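Local coordinates for peptidase M16 inactive domain family protein (Pseudomonas fluorescens, PDB 3GWB), which is of unknown function but belongs to the M16 metallopeptidase family, probably as a non-catalytic relative of its zinc-binding peptidase subunits, at residues L12-W17 and L26-R31; P34-R39 and L99-A104; V119-F124 and S218-K223; A200-L205 and A366-Q371. One frame throughout, in Å; residues are numbered along the deposited sequence.

Interaction 1: residues L12-W17 and L26-R31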
loop_
_atom_site.group_PDB
_atom_site.type_symbol
_atom_site.label_atom_id
_atom_site.label_comp_id
_atom_site.label_asym_id
_atom_site.label_seq_id
_atom_site.Cartn_x
_atom_site.Cartn_y
_atom_site.Cartn_z
ATOM N N LEU A 12 6.911 -25.844 -12.719
ATOM C CA LEU A 12 7.010 -27.060 -13.583
ATOM C C LEU A 12 8.302 -27.012 -14.403
ATOM O O LEU A 12 8.571 -26.049 -15.119
ATOM C CB LEU A 12 5.782 -27.138 -14.497
ATOM C CG LEU A 12 5.475 -28.448 -15.225
ATOM C CD1 LEU A 12 6.300 -28.543 -16.495
ATOM C CD2 LEU A 12 5.730 -29.627 -14.292
ATOM N N ASN A 13 9.100 -28.066 -14.291
ATOM C CA ASN A 13 10.386 -28.143 -14.975
ATOM C C ASN A 13 11.262 -26.944 -14.632
ATOM O O ASN A 13 11.593 -26.121 -15.490
ATOM C CB ASN A 13 10.229 -28.246 -16.497
ATOM C CG ASN A 13 11.557 -28.505 -17.194
ATOM O OD1 ASN A 13 12.377 -29.294 -16.716
ATOM N ND2 ASN A 13 11.776 -27.845 -18.325
ATOM N N VAL A 14 11.618 -26.851 -13.357
ATOM C CA VAL A 14 12.479 -25.789 -12.874
ATOM C C VAL A 14 13.892 -26.108 -13.347
ATOM O O VAL A 14 14.394 -27.226 -13.151
ATOM C CB VAL A 14 12.472 -25.725 -11.333
ATOM C CG1 VAL A 14 13.380 -24.601 -10.856
ATOM C CG2 VAL A 14 11.050 -25.516 -10.828
ATOM N N GLN A 15 14.532 -25.134 -13.980
ATOM C CA GLN A 15 15.887 -25.340 -14.466
ATOM C C GLN A 15 16.838 -24.528 -13.606
ATOM O O GLN A 15 16.492 -23.442 -13.133
ATOM C CB GLN A 15 15.992 -24.903 -15.922
ATOM C CG GLN A 15 15.046 -25.640 -16.838
ATOM C CD GLN A 15 15.073 -25.093 -18.241
ATOM O OE1 GLN A 15 16.097 -25.141 -18.917
ATOM N NE2 GLN A 15 13.940 -24.558 -18.690
ATOM N N THR A 16 18.043 -25.038 -13.403
ATOM C CA THR A 16 18.985 -24.320 -12.568
ATOM C C THR A 16 20.421 -24.437 -13.047
ATOM O O THR A 16 20.797 -25.406 -13.713
ATOM C CB THR A 16 18.897 -24.817 -11.112
ATOM O OG1 THR A 16 19.688 -23.971 -10.263
ATOM C CG2 THR A 16 19.408 -26.243 -11.010
ATOM N N TRP A 17 21.216 -23.432 -12.698
ATOM C CA TRP A 17 22.625 -23.380 -13.055
ATOM C C TRP A 17 23.222 -22.211 -12.294
ATOM O O TRP A 17 22.503 -21.499 -11.588
ATOM C CB TRP A 17 22.798 -23.200 -14.573
ATOM C CG TRP A 17 22.270 -21.902 -15.153
ATOM C CD1 TRP A 17 22.959 -20.729 -15.312
ATOM C CD2 TRP A 17 20.951 -21.660 -15.672
ATOM N NE1 TRP A 17 22.155 -19.780 -15.904
ATOM C CE2 TRP A 17 20.921 -20.327 -16.138
ATOM C CE3 TRP A 17 19.798 -22.447 -15.797
ATOM C CZ2 TRP A 17 19.774 -19.759 -16.709
ATOM C CZ3 TRP A 17 18.660 -21.879 -16.367
ATOM C CH2 TRP A 17 18.659 -20.554 -16.818
ATOM N N LEU A 26 17.678 -19.812 -11.145
ATOM C CA LEU A 26 16.552 -20.744 -11.261
ATOM C C LEU A 26 15.619 -20.166 -12.316
ATOM O O LEU A 26 15.312 -18.967 -12.300
ATOM C CB LEU A 26 15.815 -20.913 -9.934
ATOM C CG LEU A 26 16.555 -21.750 -8.888
ATOM C CD1 LEU A 26 17.659 -20.917 -8.229
ATOM C CD2 LEU A 26 15.557 -22.232 -7.852
ATOM N N PHE A 27 15.155 -21.013 -13.222
ATOM C CA PHE A 27 14.319 -20.552 -14.320
ATOM C C PHE A 27 13.178 -21.484 -14.691
ATOM O O PHE A 27 13.333 -22.710 -14.696
ATOM C CB PHE A 27 15.218 -20.338 -15.542
ATOM C CG PHE A 27 14.474 -20.193 -16.837
ATOM C CD1 PHE A 27 13.673 -19.079 -17.080
ATOM C CD2 PHE A 27 14.600 -21.162 -17.829
ATOM C CE1 PHE A 27 13.000 -18.942 -18.295
ATOM C CE2 PHE A 27 13.933 -21.032 -19.043
ATOM C CZ PHE A 27 13.139 -19.920 -19.278
ATOM N N VAL A 28 12.028 -20.886 -14.993
ATOM C CA VAL A 28 10.852 -21.633 -15.429
ATOM C C VAL A 28 10.343 -20.957 -16.702
ATOM O O VAL A 28 10.024 -19.760 -16.696
ATOM C CB VAL A 28 9.721 -21.610 -14.371
ATOM C CG1 VAL A 28 8.448 -22.216 -14.953
ATOM C CG2 VAL A 28 10.147 -22.378 -13.130
ATOM N N GLU A 29 10.287 -21.708 -17.796
ATOM C CA GLU A 29 9.795 -21.151 -19.046
ATOM C C GLU A 29 8.266 -21.161 -18.977
ATOM O O GLU A 29 7.666 -22.157 -18.578
ATOM C CB GLU A 29 10.273 -21.986 -20.239
ATOM C CG GLU A 29 10.021 -21.322 -21.591
ATOM C CD GLU A 29 10.493 -22.158 -22.772
ATOM O OE1 GLU A 29 11.632 -22.665 -22.723
ATOM O OE2 GLU A 29 9.735 -22.296 -23.758
ATOM N N ALA A 30 7.651 -20.039 -19.336
ATOM C CA ALA A 30 6.193 -19.887 -19.330
ATOM C C ALA A 30 5.889 -18.972 -20.503
ATOM O O ALA A 30 6.124 -17.772 -20.433
ATOM C CB ALA A 30 5.744 -19.250 -18.037
ATOM N N ARG A 31 5.359 -19.543 -21.575
ATOM C CA ARG A 31 5.096 -18.790 -22.788
ATOM C C ARG A 31 3.698 -18.213 -22.975
ATOM O O ARG A 31 3.433 -17.601 -24.006
ATOM C CB ARG A 31 5.418 -19.672 -23.990
ATOM C CG ARG A 31 6.826 -20.234 -23.999
ATOM C CD ARG A 31 7.831 -19.158 -24.353
ATOM N NE ARG A 31 9.118 -19.731 -24.723
ATOM C CZ ARG A 31 10.046 -19.082 -25.412
ATOM N NH1 ARG A 31 9.824 -17.835 -25.807
ATOM N NH2 ARG A 31 11.190 -19.680 -25.707
HETATM O O HOH W 1 11.253 -24.491 -17.695
#
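The phenyl ring of Phe27 is approached obliquely by the amide of Gln15, whose NE2 lies 3.5 Å from CE2 with the amide and ring planes 59° apart. One ring face carries the backbone N of Glu29, displaced toward the rim. Trp17 brings the six-membered end of its indole to the foot of the same residue, CH2 resting 3.7 Å from Phe27 CB. All this sits on a β-hairpin, strands 15-18 and 24-29, at one edge of the six-stranded mixed sheet. Gln15 and Phe27 form the hydrogen-bonded antiparallel pair: Gln15 N reaches Phe27 O at 2.8 Å, nearly straight (170°), and Phe27 N returns to Gln15 O. Gln15 CG is anti to the carbonyl carbon (chi1 -59°), and the extended chain beyond it runs alongside Phe27 in the same direction. Helix 207-220 lies on this side, with Ala210 touching both aromatic residues and Arg207 bonding Gln15 OE1. An alanine at Gln15 would probably leave that arginine without this acceptor and one flank of the Phe27 ring less covered. Toward helix 365-377 the contact is apolar: Val14 CG2 meets Val28 CG2 at 4.0 Å, and both valines touch Leu372. Where the strands part, a water spans the gap, donating to Asn13 O at 2.8 Å and accepting from Gln15 NE2 and Glu29 N, each at 2.9 Å.

Interaction 2: residues P34-R39 and L99-A104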
loop_
_atom_site.group_PDB
_atom_site.type_symbol
_atom_site.label_atom_id
_atom_site.label_comp_id
_atom_site.label_asym_id
_atom_site.label_seq_id
_atom_site.Cartn_x
_atom_site.Cartn_y
_atom_site.Cartn_z
ATOM N N PRO A 34 3.403 -12.533 -23.058
ATOM C CA PRO A 34 4.607 -11.906 -23.613
ATOM C C PRO A 34 5.340 -11.034 -22.594
ATOM O O PRO A 34 5.584 -9.846 -22.820
ATOM C CB PRO A 34 4.052 -11.100 -24.780
ATOM C CG PRO A 34 2.752 -10.594 -24.209
ATOM C CD PRO A 34 2.187 -11.843 -23.539
HETATM N N MSE A 35 5.697 -11.630 -21.470
HETATM C CA MSE A 35 6.388 -10.899 -20.418
HETATM C C MSE A 35 7.121 -11.862 -19.510
HETATM O O MSE A 35 6.992 -13.073 -19.650
HETATM C CB MSE A 35 5.387 -10.067 -19.607
HETATM C CG MSE A 35 4.090 -10.782 -19.254
HETATM SE SE MSE A 35 2.818 -9.663 -18.546
HETATM C CE MSE A 35 3.188 -8.122 -19.429
ATOM N N PHE A 36 7.896 -11.328 -18.579
ATOM C CA PHE A 36 8.623 -12.191 -17.665
ATOM C C PHE A 36 8.939 -11.446 -16.383
ATOM O O PHE A 36 8.876 -10.209 -16.333
ATOM C CB PHE A 36 9.915 -12.704 -18.317
ATOM C CG PHE A 36 10.981 -11.654 -18.465
ATOM C CD1 PHE A 36 11.899 -11.429 -17.444
ATOM C CD2 PHE A 36 11.055 -10.881 -19.614
ATOM C CE1 PHE A 36 12.875 -10.440 -17.567
ATOM C CE2 PHE A 36 12.026 -9.885 -19.750
ATOM C CZ PHE A 36 12.940 -9.667 -18.723
ATOM N N ASP A 37 9.265 -12.216 -15.351
ATOM C CA ASP A 37 9.604 -11.670 -14.050
ATOM C C ASP A 37 11.015 -12.090 -13.683
ATOM O O ASP A 37 11.360 -13.269 -13.774
ATOM C CB ASP A 37 8.644 -12.186 -12.982
ATOM C CG ASP A 37 7.255 -11.600 -13.117
ATOM O OD1 ASP A 37 6.405 -11.873 -12.246
ATOM O OD2 ASP A 37 7.013 -10.867 -14.095
ATOM N N LEU A 38 11.822 -11.107 -13.293
ATOM C CA LEU A 38 13.195 -11.333 -12.859
ATOM C C LEU A 38 13.239 -10.905 -11.397
ATOM O O LEU A 38 12.827 -9.797 -11.054
ATOM C CB LEU A 38 14.171 -10.489 -13.685
ATOM C CG LEU A 38 15.632 -10.417 -13.229
ATOM C CD1 LEU A 38 16.246 -11.809 -13.227
ATOM C CD2 LEU A 38 16.413 -9.490 -14.165
ATOM N N ARG A 39 13.734 -11.780 -10.536
ATOM C CA ARG A 39 13.805 -11.469 -9.119
ATOM C C ARG A 39 15.190 -11.820 -8.597
ATOM O O ARG A 39 15.715 -12.899 -8.871
ATOM C CB ARG A 39 12.724 -12.258 -8.372
ATOM C CG ARG A 39 12.518 -11.892 -6.906
ATOM C CD ARG A 39 11.375 -12.727 -6.332
ATOM N NE ARG A 39 11.134 -12.502 -4.906
ATOM C CZ ARG A 39 10.510 -11.442 -4.402
ATOM N NH1 ARG A 39 10.052 -10.490 -5.205
ATOM N NH2 ARG A 39 10.332 -11.342 -3.090
ATOM N N LEU A 99 12.153 -7.021 -11.297
ATOM C CA LEU A 99 11.775 -6.361 -12.537
ATOM C C LEU A 99 10.753 -7.192 -13.300
ATOM O O LEU A 99 10.958 -8.382 -13.530
ATOM C CB LEU A 99 12.999 -6.174 -13.432
ATOM C CG LEU A 99 12.734 -5.561 -14.811
ATOM C CD1 LEU A 99 12.610 -4.055 -14.668
ATOM C CD2 LEU A 99 13.875 -5.892 -15.756
ATOM N N ARG A 100 9.639 -6.572 -13.665
ATOM C CA ARG A 100 8.644 -7.254 -14.475
ATOM C C ARG A 100 8.771 -6.480 -15.777
ATOM O O ARG A 100 8.778 -5.251 -15.767
ATOM C CB ARG A 100 7.238 -7.120 -13.888
ATOM C CG ARG A 100 6.165 -7.701 -14.801
ATOM C CD ARG A 100 4.890 -8.139 -14.062
ATOM N NE ARG A 100 4.232 -7.060 -13.322
ATOM C CZ ARG A 100 4.574 -6.669 -12.096
ATOM N NH1 ARG A 100 5.573 -7.268 -11.456
ATOM N NH2 ARG A 100 3.914 -5.679 -11.504
ATOM N N SER A 101 8.888 -7.187 -16.894
ATOM C CA SER A 101 9.076 -6.519 -18.174
ATOM C C SER A 101 8.459 -7.265 -19.349
ATOM O O SER A 101 8.282 -8.484 -19.300
ATOM C CB SER A 101 10.584 -6.337 -18.413
ATOM O OG SER A 101 10.893 -5.967 -19.746
ATOM N N LEU A 102 8.112 -6.521 -20.395
ATOM C CA LEU A 102 7.580 -7.132 -21.597
ATOM C C LEU A 102 8.762 -7.959 -22.101
ATOM O O LEU A 102 9.916 -7.579 -21.887
ATOM C CB LEU A 102 7.206 -6.060 -22.621
ATOM C CG LEU A 102 5.945 -5.254 -22.290
ATOM C CD1 LEU A 102 5.790 -4.101 -23.266
ATOM C CD2 LEU A 102 4.729 -6.171 -22.357
ATOM N N SER A 103 8.478 -9.076 -22.766
ATOM C CA SER A 103 9.530 -9.961 -23.257
ATOM C C SER A 103 10.162 -9.545 -24.584
ATOM O O SER A 103 11.268 -9.983 -24.903
ATOM C CB SER A 103 9.000 -11.397 -23.363
ATOM O OG SER A 103 7.924 -11.490 -24.280
ATOM N N ALA A 104 9.469 -8.710 -25.354
ATOM C CA ALA A 104 10.000 -8.250 -26.637
ATOM C C ALA A 104 11.408 -7.671 -26.465
ATOM O O ALA A 104 11.639 -6.821 -25.601
ATOM C CB ALA A 104 9.081 -7.203 -27.234
HETATM O O HOH W 2 6.504 -8.447 -25.174
#
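Pairing of two neighbouring antiparallel strands, 35-42 and 95-102, makes this contact within the six-stranded sheet. Phe36 with Ser101 and Leu38 with Leu99 are the hydrogen-bonded pairs; Leu38 N reaches Leu99 O at 2.9 Å. Phe36 holds CG between its own N and carbonyl carbon (chi1 72°), and the ring leans over the partner strand, CE2 and CZ 4.1 Å from Ser101 CB and its edge toward Ser103 CA. Leu201 and Arg108 also border it, and an alanine at Phe36 would probably open a gap there between the sheet and helix 105-120. On the other face Asp37 OD2 lies 3.4 Å from Arg100 CG, alongside the aliphatic part of the arginine, while the charged ends stay apart. Selenomethionine Met35 crosses Leu102, CE to CD2 3.8 Å, and Leu102 of the second subunit packs on Met35 and Pro34. Past the strand end, Pro34 O accepts Ser103 N at 3.0 Å from well above its carbonyl plane, and also a water that accepts from Ala104 N. Ser103 OG turns instead to Asp204. The whole is an antiparallel strand pair that leads to Ala104 at the N-cap position of helix 105-120, in the α/β fold of M16 peptidase domains.

Interaction 3: residues V119-F124 and S218-K223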
loop_
_atom_site.group_PDB
_atom_site.type_symbol
_atom_site.label_atom_id
_atom_site.label_comp_id
_atom_site.label_asym_id
_atom_site.label_seq_id
_atom_site.Cartn_x
_atom_site.Cartn_y
_atom_site.Cartn_z
ATOM N N VAL A 119 20.755 -1.898 -9.719
ATOM C CA VAL A 119 21.134 -2.806 -8.650
ATOM C C VAL A 119 22.641 -2.986 -8.491
ATOM O O VAL A 119 23.125 -3.139 -7.376
ATOM C CB VAL A 119 20.466 -4.188 -8.844
ATOM C CG1 VAL A 119 20.748 -5.090 -7.650
ATOM C CG2 VAL A 119 18.961 -4.006 -9.032
ATOM N N GLY A 120 23.389 -2.940 -9.589
ATOM C CA GLY A 120 24.830 -3.131 -9.490
ATOM C C GLY A 120 25.713 -1.900 -9.341
ATOM O O GLY A 120 26.814 -1.988 -8.789
ATOM N N LYS A 121 25.261 -0.750 -9.831
ATOM C CA LYS A 121 26.068 0.463 -9.730
ATOM C C LYS A 121 25.294 1.683 -9.240
ATOM O O LYS A 121 25.269 2.723 -9.896
ATOM C CB LYS A 121 26.709 0.770 -11.082
ATOM C CG LYS A 121 27.611 -0.351 -11.608
ATOM C CD LYS A 121 28.161 -0.020 -12.989
ATOM C CE LYS A 121 29.083 -1.121 -13.515
ATOM N NZ LYS A 121 28.406 -2.452 -13.611
ATOM N N PRO A 122 24.637 1.571 -8.082
ATOM C CA PRO A 122 23.887 2.723 -7.571
ATOM C C PRO A 122 24.865 3.832 -7.156
ATOM O O PRO A 122 25.992 3.545 -6.736
ATOM C CB PRO A 122 23.138 2.134 -6.380
ATOM C CG PRO A 122 24.107 1.098 -5.876
ATOM C CD PRO A 122 24.557 0.431 -7.153
ATOM N N THR A 123 24.441 5.088 -7.279
ATOM C CA THR A 123 25.298 6.221 -6.920
ATOM C C THR A 123 25.013 6.836 -5.550
ATOM O O THR A 123 25.778 7.682 -5.079
ATOM C CB THR A 123 25.201 7.343 -7.965
ATOM O OG1 THR A 123 23.826 7.718 -8.129
ATOM C CG2 THR A 123 25.772 6.880 -9.295
ATOM N N PHE A 124 23.919 6.415 -4.920
ATOM C CA PHE A 124 23.526 6.919 -3.605
ATOM C C PHE A 124 23.632 8.443 -3.527
ATOM O O PHE A 124 24.523 8.979 -2.862
ATOM C CB PHE A 124 24.402 6.293 -2.513
ATOM C CG PHE A 124 24.417 4.789 -2.532
ATOM C CD1 PHE A 124 23.288 4.060 -2.169
ATOM C CD2 PHE A 124 25.565 4.100 -2.917
ATOM C CE1 PHE A 124 23.300 2.664 -2.195
ATOM C CE2 PHE A 124 25.587 2.706 -2.947
ATOM C CZ PHE A 124 24.454 1.987 -2.582
ATOM N N SER A 218 24.298 -10.804 -13.385
ATOM C CA SER A 218 25.368 -11.263 -12.515
ATOM C C SER A 218 26.655 -10.472 -12.736
ATOM O O SER A 218 27.318 -10.101 -11.776
ATOM C CB SER A 218 25.623 -12.755 -12.747
ATOM O OG SER A 218 26.613 -13.241 -11.861
ATOM N N ALA A 219 26.994 -10.192 -13.993
ATOM C CA ALA A 219 28.228 -9.459 -14.307
ATOM C C ALA A 219 28.225 -7.989 -13.891
ATOM O O ALA A 219 29.292 -7.401 -13.677
ATOM C CB ALA A 219 28.536 -9.558 -15.802
ATOM N N ALA A 220 27.031 -7.408 -13.790
ATOM C CA ALA A 220 26.862 -6.005 -13.420
ATOM C C ALA A 220 26.952 -5.774 -11.911
ATOM O O ALA A 220 27.165 -4.651 -11.470
ATOM C CB ALA A 220 25.513 -5.483 -13.944
ATOM N N LEU A 221 26.796 -6.838 -11.130
ATOM C CA LEU A 221 26.860 -6.735 -9.671
ATOM C C LEU A 221 28.298 -6.673 -9.187
ATOM O O LEU A 221 29.222 -7.040 -9.908
ATOM C CB LEU A 221 26.190 -7.954 -9.012
ATOM C CG LEU A 221 24.684 -8.156 -9.218
ATOM C CD1 LEU A 221 24.224 -9.476 -8.594
ATOM C CD2 LEU A 221 23.946 -6.994 -8.603
ATOM N N PRO A 222 28.511 -6.181 -7.961
ATOM C CA PRO A 222 29.886 -6.126 -7.460
ATOM C C PRO A 222 30.349 -7.584 -7.345
ATOM O O PRO A 222 29.526 -8.478 -7.116
ATOM C CB PRO A 222 29.726 -5.474 -6.086
ATOM C CG PRO A 222 28.470 -4.638 -6.236
ATOM C CD PRO A 222 27.568 -5.531 -7.031
ATOM N N LYS A 223 31.644 -7.832 -7.519
ATOM C CA LYS A 223 32.179 -9.187 -7.414
ATOM C C LYS A 223 32.464 -9.494 -5.952
ATOM O O LYS A 223 32.969 -8.638 -5.225
ATOM C CB LYS A 223 33.477 -9.323 -8.212
ATOM C CG LYS A 223 33.304 -9.827 -9.638
ATOM C CD LYS A 223 32.594 -8.844 -10.514
ATOM C CE LYS A 223 32.410 -9.429 -11.908
ATOM N NZ LYS A 223 31.583 -8.540 -12.750
HETATM O O HOH W 3 29.143 -3.319 -9.579
#
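Val119 and Leu221 lie side by side and point the same way, with Val119 CG1 3.8 Å from Leu221 CD2. They stand where two helices, 105-120 and 207-220, end next to each other on one face of the sheet in the α/β domain, and both side chains rest on Phe42 of strand 35-42. Leu221 starts out away from the partner helix, but its CD2 branch comes back to touch Val119 and, at 4.1 Å, the CA of Gly120. The closest backbone approach is at Gly120, whose CA comes 3.4 Å from Ala220 O in a CA-H...O contact. A β-carbon on this residue would fall 2.2 Å from that oxygen, so the absence of a side chain is what allows the two helix ends to come this near. Lys121, the first residue to leave the helical conformation, swings past on the outside. Its chain is extended as far as CE and then bends (chi4 59°), which brings NZ to Ala220 O for a weak 3.3 Å hydrogen bond. The positive end would probably be favoured beside this carbonyl, near the C-terminal end of helix 207-220. His188 of helix 181-191 bonds Val119 O and touches Pro222, whose CD lies 4.0 Å from Gly120 O. A water ties the two backbones together, donating to Gly120 O at 2.8 Å and to Ala220 O at 3.0 Å.

Interaction 4: residues A200-L205 and A366-Q371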
loop_
_atom_site.group_PDB
_atom_site.type_symbol
_atom_site.label_atom_id
_atom_site.label_comp_id
_atom_site.label_asym_id
_atom_site.label_seq_id
_atom_site.Cartn_x
_atom_site.Cartn_y
_atom_site.Cartn_z
ATOM N N ALA A 200 16.275 -15.446 -9.948
ATOM C CA ALA A 200 15.095 -16.214 -10.330
ATOM C C ALA A 200 14.427 -15.563 -11.532
ATOM O O ALA A 200 14.222 -14.355 -11.552
ATOM C CB ALA A 200 14.120 -16.284 -9.152
ATOM N N LEU A 201 14.089 -16.370 -12.529
ATOM C CA LEU A 201 13.475 -15.880 -13.764
ATOM C C LEU A 201 12.290 -16.725 -14.190
ATOM O O LEU A 201 12.381 -17.945 -14.228
ATOM C CB LEU A 201 14.502 -15.910 -14.903
ATOM C CG LEU A 201 15.411 -14.722 -15.193
ATOM C CD1 LEU A 201 16.481 -15.143 -16.204
ATOM C CD2 LEU A 201 14.570 -13.561 -15.745
ATOM N N VAL A 202 11.182 -16.073 -14.536
ATOM C CA VAL A 202 10.001 -16.786 -14.992
ATOM C C VAL A 202 9.290 -16.019 -16.101
ATOM O O VAL A 202 8.977 -14.830 -15.945
ATOM C CB VAL A 202 8.982 -17.006 -13.855
ATOM C CG1 VAL A 202 7.800 -17.777 -14.386
ATOM C CG2 VAL A 202 9.621 -17.749 -12.687
ATOM N N GLY A 203 9.024 -16.686 -17.219
ATOM C CA GLY A 203 8.319 -16.002 -18.286
ATOM C C GLY A 203 8.549 -16.451 -19.709
ATOM O O GLY A 203 9.036 -17.548 -19.977
ATOM N N ASP A 204 8.190 -15.564 -20.628
ATOM C CA ASP A 204 8.297 -15.807 -22.056
ATOM C C ASP A 204 9.736 -15.693 -22.546
ATOM O O ASP A 204 10.088 -14.774 -23.285
ATOM C CB ASP A 204 7.386 -14.816 -22.792
ATOM C CG ASP A 204 7.367 -15.035 -24.285
ATOM O OD1 ASP A 204 7.482 -16.206 -24.711
ATOM O OD2 ASP A 204 7.220 -14.039 -25.028
ATOM N N LEU A 205 10.565 -16.645 -22.136
ATOM C CA LEU A 205 11.974 -16.649 -22.517
ATOM C C LEU A 205 12.420 -18.076 -22.783
ATOM O O LEU A 205 11.873 -19.017 -22.211
ATOM C CB LEU A 205 12.831 -16.093 -21.376
ATOM C CG LEU A 205 12.608 -14.685 -20.814
ATOM C CD1 LEU A 205 13.320 -14.554 -19.457
ATOM C CD2 LEU A 205 13.126 -13.658 -21.807
ATOM N N ALA A 366 4.663 -14.141 -11.341
ATOM C CA ALA A 366 5.040 -13.503 -10.075
ATOM C C ALA A 366 5.023 -14.475 -8.898
ATOM O O ALA A 366 5.907 -14.440 -8.038
ATOM C CB ALA A 366 4.110 -12.324 -9.774
ATOM N N ASP A 367 4.007 -15.333 -8.851
ATOM C CA ASP A 367 3.916 -16.295 -7.762
ATOM C C ASP A 367 5.039 -17.320 -7.876
ATOM O O ASP A 367 5.685 -17.654 -6.889
ATOM C CB ASP A 367 2.562 -17.005 -7.770
ATOM C CG ASP A 367 1.435 -16.118 -7.264
ATOM O OD1 ASP A 367 1.590 -15.523 -6.172
ATOM O OD2 ASP A 367 0.392 -16.027 -7.951
ATOM N N ILE A 368 5.270 -17.808 -9.087
ATOM C CA ILE A 368 6.323 -18.798 -9.316
ATOM C C ILE A 368 7.697 -18.213 -9.001
ATOM O O ILE A 368 8.474 -18.807 -8.256
ATOM C CB ILE A 368 6.308 -19.306 -10.780
ATOM C CG1 ILE A 368 4.955 -19.947 -11.094
ATOM C CG2 ILE A 368 7.421 -20.328 -11.000
ATOM C CD1 ILE A 368 4.619 -21.136 -10.210
ATOM N N VAL A 369 7.993 -17.039 -9.551
ATOM C CA VAL A 369 9.291 -16.413 -9.318
ATOM C C VAL A 369 9.546 -16.213 -7.816
ATOM O O VAL A 369 10.684 -16.316 -7.350
ATOM C CB VAL A 369 9.399 -15.060 -10.077
ATOM C CG1 VAL A 369 8.722 -13.932 -9.278
ATOM C CG2 VAL A 369 10.869 -14.751 -10.352
ATOM N N GLY A 370 8.485 -15.942 -7.058
ATOM C CA GLY A 370 8.640 -15.775 -5.618
ATOM C C GLY A 370 9.109 -17.064 -4.953
ATOM O O GLY A 370 9.994 -17.054 -4.095
ATOM N N GLN A 371 8.515 -18.184 -5.351
ATOM C CA GLN A 371 8.873 -19.487 -4.798
ATOM C C GLN A 371 10.271 -19.908 -5.227
ATOM O O GLN A 371 11.020 -20.478 -4.431
ATOM C CB GLN A 371 7.862 -20.550 -5.235
ATOM C CG GLN A 371 6.443 -20.295 -4.746
ATOM C CD GLN A 371 6.347 -20.239 -3.233
ATOM O OE1 GLN A 371 6.754 -21.174 -2.537
ATOM N NE2 GLN A 371 5.803 -19.143 -2.711
#
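Val202 drives its CG2 methyl against the helix backbone itself, 3.6 Å from the N of Val369, with Val369 CB 3.8 Å from the same methyl. The position follows from chi1 of -179°, which sets CG1 anti to the backbone N and CG2 anti to the carbonyl carbon. Ile368 crosses Val202 at about a right angle and offers its CG2 to Val202 CG2 at 3.8 Å; the same CG2 also touches Val28, while CG1 and CD1 lead away from the strand. Two residues back along the strand, Ala200 CB meets Val369 CG2, also at 3.8 Å, and that methyl lies 3.6 Å from Ala200 O. The contact has no hydrogen bond across it; it is methyl against methyl and backbone. The axes of 366-371 and 200-203 come within 7.6 Å and run in nearly opposite directions (159°). In the α/β domain of the M16 fold this helix packs on one face of the sheet, while Leu201 points to the other, onto Phe27, Phe36 and helix 207-220. Outside the first shell, Leu372 touches both Ala200 and Val202, and Asp37 of the neighbouring strand lies against Ala366 and Val369. The strand is held by backbone bonds to Leu26 and Val28 on one flank and to Asp37 and Arg39 on the other. It ends at Gly203, and an inverse γ-turn centred on Asp204 follows, closed by Leu205 N to Gly203 O at 2.8 Å. Asp204 is itself fixed by a salt bridge from OD1 to Arg31 NH1.

Overall arrangement
From the N terminus, interaction 1 closes a short hairpin, and the chain runs straight on into interaction 2, which closes a loop of some sixty residues before helix 105-120 begins. That helix ends in interaction 3, whose partner is the end of helix 207-220, the helix that follows strand 197-203. Interaction 4 takes the same strand and pairs it with a helix far later in the sequence, so interactions 3 and 4 cross; no contact nests inside another. Interactions 1, 2 and 4 share one sheet, strand 197-203 lying between 24-29 and 35-42. Interaction 3 joins helices on one face, while interaction 4 brings the other face against helix 365-377, which lies between strands of the second sheet in sequence.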